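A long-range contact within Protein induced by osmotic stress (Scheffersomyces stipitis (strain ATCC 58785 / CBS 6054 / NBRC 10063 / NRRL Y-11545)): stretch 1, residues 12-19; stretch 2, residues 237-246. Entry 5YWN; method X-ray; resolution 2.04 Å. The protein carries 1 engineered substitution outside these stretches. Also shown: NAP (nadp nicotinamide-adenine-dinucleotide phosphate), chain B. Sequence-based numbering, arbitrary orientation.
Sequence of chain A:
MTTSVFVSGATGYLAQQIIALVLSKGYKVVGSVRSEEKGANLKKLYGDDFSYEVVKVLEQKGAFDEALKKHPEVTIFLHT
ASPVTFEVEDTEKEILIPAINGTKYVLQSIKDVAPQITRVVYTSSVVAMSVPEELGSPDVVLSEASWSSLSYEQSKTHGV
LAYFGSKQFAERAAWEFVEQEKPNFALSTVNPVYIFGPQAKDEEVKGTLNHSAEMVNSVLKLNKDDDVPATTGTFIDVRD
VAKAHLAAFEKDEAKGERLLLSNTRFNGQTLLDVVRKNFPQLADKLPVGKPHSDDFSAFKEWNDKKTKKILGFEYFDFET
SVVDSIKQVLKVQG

Stretch 1 (12-19) GYLAQQII
Stretch 2 237-246: DVRDVAKAHL

Two helices, 13-19 and 238-246, pack through apolar and CH-pi contacts; no hydrogen bond crosses between them, and 421 Å² is buried. Their axes approach to 8.6 Å and cross at -61°, with phi/psi near -62/-43 in both helices except for Y13, whose psi is -55°. G12 (-72/165) and D237 (-70/138) occupy the N-cap positions.

The closest backbone approach is at A242. A242 points its CB toward the first helix, and this short side chain lets the backbones close until the CA atoms of I18 and A242 lie 4.7 Å apart; A242 CB rests 3.9 Å from both I18 N and I18 CG1. Toward the helix starts the gap widens to 6.4 Å between L14 CA and V238 CA, room that branched side chains fill.

L14 (chi1 t, chi2 p) is the main knob, seated in the hollow formed by V238, V241, A242 and H245. Its CD1 meets V241 CG1 at 3.6 Å and V238 CG2 at 4.1 Å, while L14 CD2 lies 4.0 Å from H245 CE1. V238 (chi1 p) forms part of that hollow and has the largest covered area: its CG2 sits over one face of the Y13 ring, 4.2 Å from the centroid, and touches Q17 CG at 3.7 Å. Y13 takes chi1 t, chi2 60°, bringing OH within 3.5 Å of V238 CB.

At the other end I18 (m, t) lays CD1 over a face of the H245 ring, 3.6 Å from its centroid. H245 (m, chi2 74°) donates from ND1 to V241 O at 3.0 Å, in the same orientation that presents the ring to I18. Q17 (m, m, chi3 20°) points its CB toward the second helix, and its NE2 lies 3.9 Å from R239 CG. R239 (m, t, m, chi4 -177°) is itself anchored to D237, whose OD1 accepts the capping bond from R239 N at 2.7 Å and whose OD2 pairs with R239 NH2 in a 2.8 Å salt bridge.

G12 leaves space for NADP: an ideal CB there would come 2.8 Å from NAP O5B.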

ATOM      1  N   GLY A  12      -3.104  -9.376   0.687  1.00 24.70           N
ATOM      2  CA  GLY A  12      -2.083  -8.471   1.138  1.00 22.88           C
ATOM      3  C   GLY A  12      -2.396  -7.655   2.382  1.00 22.06           C
ATOM      4  O   GLY A  12      -3.499  -7.612   2.798  1.00 18.31           O
ATOM      5  N   TYR A  13      -1.359  -7.068   2.946  1.00 19.81           N
ATOM      6  CA  TYR A  13      -1.414  -6.327   4.178  1.00 20.11           C
ATOM      7  C   TYR A  13      -2.272  -5.084   4.108  1.00 22.10           C
ATOM      8  O   TYR A  13      -3.176  -4.951   4.838  1.00 21.19           O
ATOM      9  CB  TYR A  13       0.021  -5.952   4.557  1.00 22.18           C
ATOM     10  CG  TYR A  13       0.280  -4.878   5.612  1.00 27.83           C
ATOM     11  CD1 TYR A  13      -0.178  -4.988   6.904  1.00 24.80           C
ATOM     12  CD2 TYR A  13       1.069  -3.811   5.328  1.00 26.04           C
ATOM     13  CE1 TYR A  13       0.133  -4.034   7.849  1.00 26.15           C
ATOM     14  CE2 TYR A  13       1.351  -2.857   6.241  1.00 26.32           C
ATOM     15  CZ  TYR A  13       0.887  -2.965   7.513  1.00 26.79           C
ATOM     16  OH  TYR A  13       1.217  -2.000   8.382  1.00 21.63           O
ATOM     17  N   LEU A  14      -2.004  -4.217   3.179  1.00 18.48           N
ATOM     18  CA  LEU A  14      -2.867  -3.083   2.917  1.00 23.15           C
ATOM     19  C   LEU A  14      -4.289  -3.468   2.454  1.00 20.26           C
ATOM     20  O   LEU A  14      -5.234  -2.906   2.852  1.00 18.37           O
ATOM     21  CB  LEU A  14      -2.267  -2.201   1.853  1.00 23.75           C
ATOM     22  CG  LEU A  14      -3.123  -1.061   1.366  1.00 20.03           C
ATOM     23  CD1 LEU A  14      -3.469  -0.209   2.552  1.00 23.48           C
ATOM     24  CD2 LEU A  14      -2.380  -0.259   0.329  1.00 22.50           C
ATOM     25  N   ALA A  15      -4.367  -4.440   1.598  1.00 17.63           N
ATOM     26  CA  ALA A  15      -5.613  -4.863   1.030  1.00 20.47           C
ATOM     27  C   ALA A  15      -6.589  -5.367   2.102  1.00 19.71           C
ATOM     28  O   ALA A  15      -7.698  -5.027   2.069  1.00 21.12           O
ATOM     29  CB  ALA A  15      -5.365  -5.919   0.013  1.00 21.28           C
ATOM     30  N   GLN A  16      -6.094  -6.129   3.062  1.00 22.90           N
ATOM     31  CA  GLN A  16      -6.888  -6.595   4.183  1.00 21.51           C
ATOM     32  C   GLN A  16      -7.427  -5.487   5.085  1.00 20.79           C
ATOM     33  O   GLN A  16      -8.482  -5.575   5.511  1.00 21.80           O
ATOM     34  CB  GLN A  16      -6.188  -7.683   4.975  1.00 23.12           C
ATOM     35  CG  GLN A  16      -6.114  -9.002   4.249  1.00 26.23           C
ATOM     36  CD  GLN A  16      -5.773 -10.182   5.114  1.00 26.26           C
ATOM     37  OE1 GLN A  16      -6.437 -10.461   6.058  1.00 25.14           O
ATOM     38  NE2 GLN A  16      -4.739 -10.881   4.752  1.00 25.45           N
ATOM     39  N   GLN A  17      -6.630  -4.481   5.375  1.00 22.51           N
ATOM     40  CA  GLN A  17      -7.077  -3.329   6.083  1.00 20.40           C
ATOM     41  C   GLN A  17      -8.114  -2.537   5.297  1.00 21.04           C
ATOM     42  O   GLN A  17      -9.038  -2.109   5.833  1.00 20.97           O
ATOM     43  CB  GLN A  17      -5.915  -2.456   6.533  1.00 20.75           C
ATOM     44  CG  GLN A  17      -5.134  -2.979   7.731  1.00 21.92           C
ATOM     45  CD  GLN A  17      -5.829  -2.751   9.070  1.00 22.30           C
ATOM     46  OE1 GLN A  17      -6.963  -2.556   9.135  1.00 23.19           O
ATOM     47  NE2 GLN A  17      -5.101  -2.795  10.099  1.00 24.19           N
ATOM     48  N   ILE A  18      -7.921  -2.401   4.010  1.00 19.63           N
ATOM     49  CA  ILE A  18      -8.890  -1.783   3.169  1.00 18.90           C
ATOM     50  C   ILE A  18     -10.201  -2.577   3.238  1.00 21.89           C
ATOM     51  O   ILE A  18     -11.200  -2.015   3.408  1.00 22.14           O
ATOM     52  CB  ILE A  18      -8.382  -1.709   1.713  1.00 18.42           C
ATOM     53  CG1 ILE A  18      -7.291  -0.649   1.577  1.00 19.51           C
ATOM     54  CG2 ILE A  18      -9.503  -1.453   0.716  1.00 18.78           C
ATOM     55  CD1 ILE A  18      -6.653  -0.595   0.233  1.00 23.59           C
ATOM     56  N   ILE A  19     -10.124  -3.883   3.126  1.00 21.02           N
ATOM     57  CA  ILE A  19     -11.278  -4.725   3.145  1.00 21.70           C
ATOM     58  C   ILE A  19     -12.027  -4.613   4.474  1.00 20.98           C
ATOM     59  O   ILE A  19     -13.154  -4.412   4.473  1.00 18.11           O
ATOM     60  CB  ILE A  19     -10.911  -6.189   2.824  1.00 20.64           C
ATOM     61  CG1 ILE A  19     -10.460  -6.340   1.364  1.00 24.02           C
ATOM     62  CG2 ILE A  19     -12.053  -7.136   3.147  1.00 20.05           C
ATOM     63  CD1 ILE A  19      -9.761  -7.598   1.029  1.00 23.61           C
ATOM     64  N   ASP A 237       0.610   5.262   8.530  1.00 17.99           N
ATOM     65  CA  ASP A 237      -0.156   4.184   9.137  1.00 23.54           C
ATOM     66  C   ASP A 237      -1.114   3.495   8.159  1.00 22.26           C
ATOM     67  O   ASP A 237      -1.764   4.094   7.392  1.00 19.87           O
ATOM     68  CB  ASP A 237      -0.879   4.600  10.404  1.00 20.16           C
ATOM     69  CG  ASP A 237      -1.513   3.450  11.112  1.00 24.91           C
ATOM     70  OD1 ASP A 237      -2.503   2.940  10.649  1.00 25.95           O
ATOM     71  OD2 ASP A 237      -1.012   3.052  12.108  1.00 23.55           O
ATOM     72  N   VAL A 238      -1.155   2.202   8.255  1.00 20.40           N
ATOM     73  CA  VAL A 238      -1.902   1.391   7.336  1.00 22.15           C
ATOM     74  C   VAL A 238      -3.392   1.759   7.367  1.00 23.02           C
ATOM     75  O   VAL A 238      -4.014   1.769   6.375  1.00 24.40           O
ATOM     76  CB  VAL A 238      -1.642  -0.110   7.537  1.00 20.77           C
ATOM     77  CG1 VAL A 238      -2.162  -0.568   8.850  1.00 22.06           C
ATOM     78  CG2 VAL A 238      -2.286  -0.931   6.449  1.00 21.96           C
ATOM     79  N   ARG A 239      -3.902   2.063   8.531  1.00 21.70           N
ATOM     80  CA  ARG A 239      -5.254   2.437   8.704  1.00 25.32           C
ATOM     81  C   ARG A 239      -5.596   3.766   8.020  1.00 27.43           C
ATOM     82  O   ARG A 239      -6.642   3.927   7.508  1.00 19.79           O
ATOM     83  CB  ARG A 239      -5.670   2.375  10.140  1.00 24.71           C
ATOM     84  CG  ARG A 239      -5.528   1.007  10.747  1.00 24.44           C
ATOM     85  CD  ARG A 239      -5.405   1.061  12.242  1.00 24.59           C
ATOM     86  NE  ARG A 239      -4.103   1.486  12.684  1.00 24.37           N
ATOM     87  CZ  ARG A 239      -3.732   1.561  13.943  1.00 28.68           C
ATOM     88  NH1 ARG A 239      -4.556   1.227  14.902  1.00 24.85           N
ATOM     89  NH2 ARG A 239      -2.556   1.963  14.241  1.00 20.65           N
ATOM     90  N   ASP A 240      -4.657   4.685   8.056  1.00 23.08           N
ATOM     91  CA  ASP A 240      -4.739   5.889   7.296  1.00 23.51           C
ATOM     92  C   ASP A 240      -4.719   5.672   5.760  1.00 21.60           C
ATOM     93  O   ASP A 240      -5.432   6.283   5.068  1.00 19.11           O
ATOM     94  CB  ASP A 240      -3.699   6.875   7.752  1.00 24.18           C
ATOM     95  CG  ASP A 240      -3.919   7.344   9.166  1.00 26.32           C
ATOM     96  OD1 ASP A 240      -5.031   7.558   9.533  1.00 28.18           O
ATOM     97  OD2 ASP A 240      -2.976   7.491   9.883  1.00 26.60           O
ATOM     98  N   VAL A 241      -3.889   4.756   5.282  1.00 24.03           N
ATOM     99  CA  VAL A 241      -3.863   4.428   3.885  1.00 20.70           C
ATOM    100  C   VAL A 241      -5.200   3.857   3.428  1.00 23.18           C
ATOM    101  O   VAL A 241      -5.716   4.249   2.422  1.00 22.68           O
ATOM    102  CB  VAL A 241      -2.720   3.514   3.480  1.00 18.21           C
ATOM    103  CG1 VAL A 241      -2.770   3.304   1.995  1.00 17.62           C
ATOM    104  CG2 VAL A 241      -1.406   4.132   3.837  1.00 20.96           C
ATOM    105  N   ALA A 242      -5.760   3.000   4.244  1.00 21.73           N
ATOM    106  CA  ALA A 242      -7.048   2.442   3.970  1.00 21.87           C
ATOM    107  C   ALA A 242      -8.166   3.497   3.912  1.00 19.50           C
ATOM    108  O   ALA A 242      -8.911   3.503   3.029  1.00 19.98           O
ATOM    109  CB  ALA A 242      -7.384   1.331   4.933  1.00 18.95           C
ATOM    110  N   LYS A 243      -8.167   4.410   4.845  1.00 19.97           N
ATOM    111  CA  LYS A 243      -9.105   5.484   4.864  1.00 21.72           C
ATOM    112  C   LYS A 243      -8.961   6.332   3.631  1.00 22.42           C
ATOM    113  O   LYS A 243      -9.917   6.765   3.121  1.00 24.21           O
ATOM    114  CB  LYS A 243      -9.029   6.310   6.126  1.00 21.46           C
ATOM    115  CG  LYS A 243      -9.533   5.590   7.346  1.00 23.01           C
ATOM    116  CD  LYS A 243      -9.681   6.471   8.564  1.00 27.90           C
ATOM    117  CE  LYS A 243      -8.374   6.744   9.254  1.00 29.57           C
ATOM    118  NZ  LYS A 243      -8.543   7.420  10.530  1.00 33.29           N
ATOM    119  N   ALA A 244      -7.734   6.525   3.164  1.00 24.35           N
ATOM    120  CA  ALA A 244      -7.462   7.237   1.934  1.00 22.86           C
ATOM    121  C   ALA A 244      -8.052   6.560   0.705  1.00 20.85           C
ATOM    122  O   ALA A 244      -8.552   7.206  -0.145  1.00 19.52           O
ATOM    123  CB  ALA A 244      -5.999   7.522   1.744  1.00 19.74           C
ATOM    124  N   HIS A 245      -8.000   5.258   0.680  1.00 20.03           N
ATOM    125  CA  HIS A 245      -8.637   4.524  -0.386  1.00 23.63           C
ATOM    126  C   HIS A 245     -10.158   4.761  -0.377  1.00 20.92           C
ATOM    127  O   HIS A 245     -10.719   4.993  -1.374  1.00 24.83           O
ATOM    128  CB  HIS A 245      -8.258   3.053  -0.369  1.00 23.38           C
ATOM    129  CG  HIS A 245      -6.918   2.750  -0.962  1.00 24.08           C
ATOM    130  ND1 HIS A 245      -5.743   3.041  -0.333  1.00 23.20           N
ATOM    131  CD2 HIS A 245      -6.575   2.215  -2.147  1.00 21.35           C
ATOM    132  CE1 HIS A 245      -4.742   2.670  -1.086  1.00 24.57           C
ATOM    133  NE2 HIS A 245      -5.220   2.156  -2.188  1.00 20.55           N
ATOM    134  N   LEU A 246     -10.757   4.767   0.793  1.00 22.68           N
ATOM    135  CA  LEU A 246     -12.153   5.054   0.921  1.00 20.66           C
ATOM    136  C   LEU A 246     -12.508   6.434   0.434  1.00 22.90           C
ATOM    137  O   LEU A 246     -13.360   6.573  -0.374  1.00 21.46           O
ATOM    138  CB  LEU A 246     -12.598   4.913   2.342  1.00 20.81           C
ATOM    139  CG  LEU A 246     -14.067   5.018   2.593  1.00 24.87           C
ATOM    140  CD1 LEU A 246     -14.740   3.812   2.016  1.00 28.23           C
ATOM    141  CD2 LEU A 246     -14.344   5.128   4.069  1.00 29.80           C
TER
HETATM  142  PA  NAP B 401       2.168  -7.215   0.068  1.00 25.43           P
HETATM  143  O1A NAP B 401       1.710  -7.289   1.505  1.00 24.87           O
HETATM  144  O2A NAP B 401       3.185  -8.203  -0.451  1.00 27.30           O
HETATM  145  O5B NAP B 401       0.867  -7.286  -0.879  1.00 25.65           O
HETATM  146  C5B NAP B 401       0.987  -7.681  -2.244  1.00 29.11           C
HETATM  147  C4B NAP B 401      -0.203  -8.548  -2.635  1.00 27.40           C
HETATM  148  O4B NAP B 401      -0.390  -8.513  -4.054  1.00 28.83           O
HETATM  149  C3B NAP B 401       0.005  -9.999  -2.229  1.00 29.98           C
HETATM  150  O3B NAP B 401      -1.002 -10.415  -1.301  1.00 31.97           O
HETATM  151  C2B NAP B 401      -0.071 -10.814  -3.505  1.00 27.18           C
HETATM  152  O2B NAP B 401      -1.125 -11.770  -3.431  1.00 28.78           O
HETATM  153  C1B NAP B 401      -0.322  -9.820  -4.630  1.00 28.47           C
HETATM  154  N9A NAP B 401       0.782  -9.884  -5.621  1.00 30.58           N
HETATM  155  C8A NAP B 401       2.065  -9.548  -5.388  1.00 30.14           C
HETATM  156  N7A NAP B 401       2.816  -9.723  -6.507  1.00 29.22           N
HETATM  157  C5A NAP B 401       2.005 -10.179  -7.479  1.00 29.03           C
HETATM  158  C6A NAP B 401       2.152 -10.569  -8.900  1.00 29.78           C
HETATM  159  N6A NAP B 401       3.353 -10.504  -9.524  1.00 32.69           N
HETATM  160  N1A NAP B 401       1.047 -10.993  -9.553  1.00 30.57           N
HETATM  161  C2A NAP B 401      -0.157 -11.065  -8.953  1.00 28.67           C
HETATM  162  N3A NAP B 401      -0.354 -10.726  -7.665  1.00 31.59           N
HETATM  163  C4A NAP B 401       0.664 -10.285  -6.890  1.00 29.16           C
HETATM  164  O3  NAP B 401       2.722  -5.728  -0.208  1.00 26.76           O
HETATM  165  PN  NAP B 401       2.092  -4.465   0.564  1.00 24.11           P
HETATM  166  O1N NAP B 401       3.177  -3.831   1.399  1.00 25.88           O
HETATM  167  O2N NAP B 401       0.800  -4.903   1.213  1.00 20.65           O
HETATM  168  O5D NAP B 401       1.732  -3.459  -0.642  1.00 26.85           O
HETATM  169  C5D NAP B 401       0.383  -3.307  -1.080  1.00 28.39           C
HETATM  170  C4D NAP B 401       0.327  -2.344  -2.260  1.00 20.40           C
HETATM  171  O4D NAP B 401       0.513  -0.999  -1.808  1.00 23.84           O
HETATM  172  C3D NAP B 401       1.410  -2.645  -3.285  1.00 26.34           C
HETATM  173  O3D NAP B 401       0.830  -3.031  -4.535  1.00 24.14           O
HETATM  174  C2D NAP B 401       2.216  -1.371  -3.438  1.00 23.48           C
HETATM  175  O2D NAP B 401       2.194  -0.916  -4.795  1.00 26.51           O
HETATM  176  C1D NAP B 401       1.573  -0.347  -2.516  1.00 21.38           C
HETATM  177  N1N NAP B 401       2.567   0.183  -1.577  1.00 21.83           N
HETATM  178  C2N NAP B 401       2.737  -0.408  -0.387  1.00 25.77           C
HETATM  179  C3N NAP B 401       3.675   0.077   0.517  1.00 24.14           C
HETATM  180  C7N NAP B 401       3.858  -0.589   1.848  1.00 23.03           C
HETATM  181  O7N NAP B 401       4.839  -0.319   2.522  1.00 23.40           O
HETATM  182  N7N NAP B 401       2.941  -1.463   2.261  1.00 27.07           N
HETATM  183  C4N NAP B 401       4.440   1.183   0.177  1.00 21.46           C
HETATM  184  C5N NAP B 401       4.246   1.776  -1.062  1.00 21.80           C
HETATM  185  C6N NAP B 401       3.295   1.252  -1.928  1.00 21.03           C
HETATM  186  P2B NAP B 401      -0.847 -13.250  -2.862  1.00 30.98           P
HETATM  187  O1X NAP B 401      -1.894 -14.103  -3.537  1.00 32.07           O
HETATM  188  O2X NAP B 401       0.570 -13.545  -3.291  1.00 27.07           O
HETATM  189  O3X NAP B 401      -1.028 -13.105  -1.369  1.00 27.27           O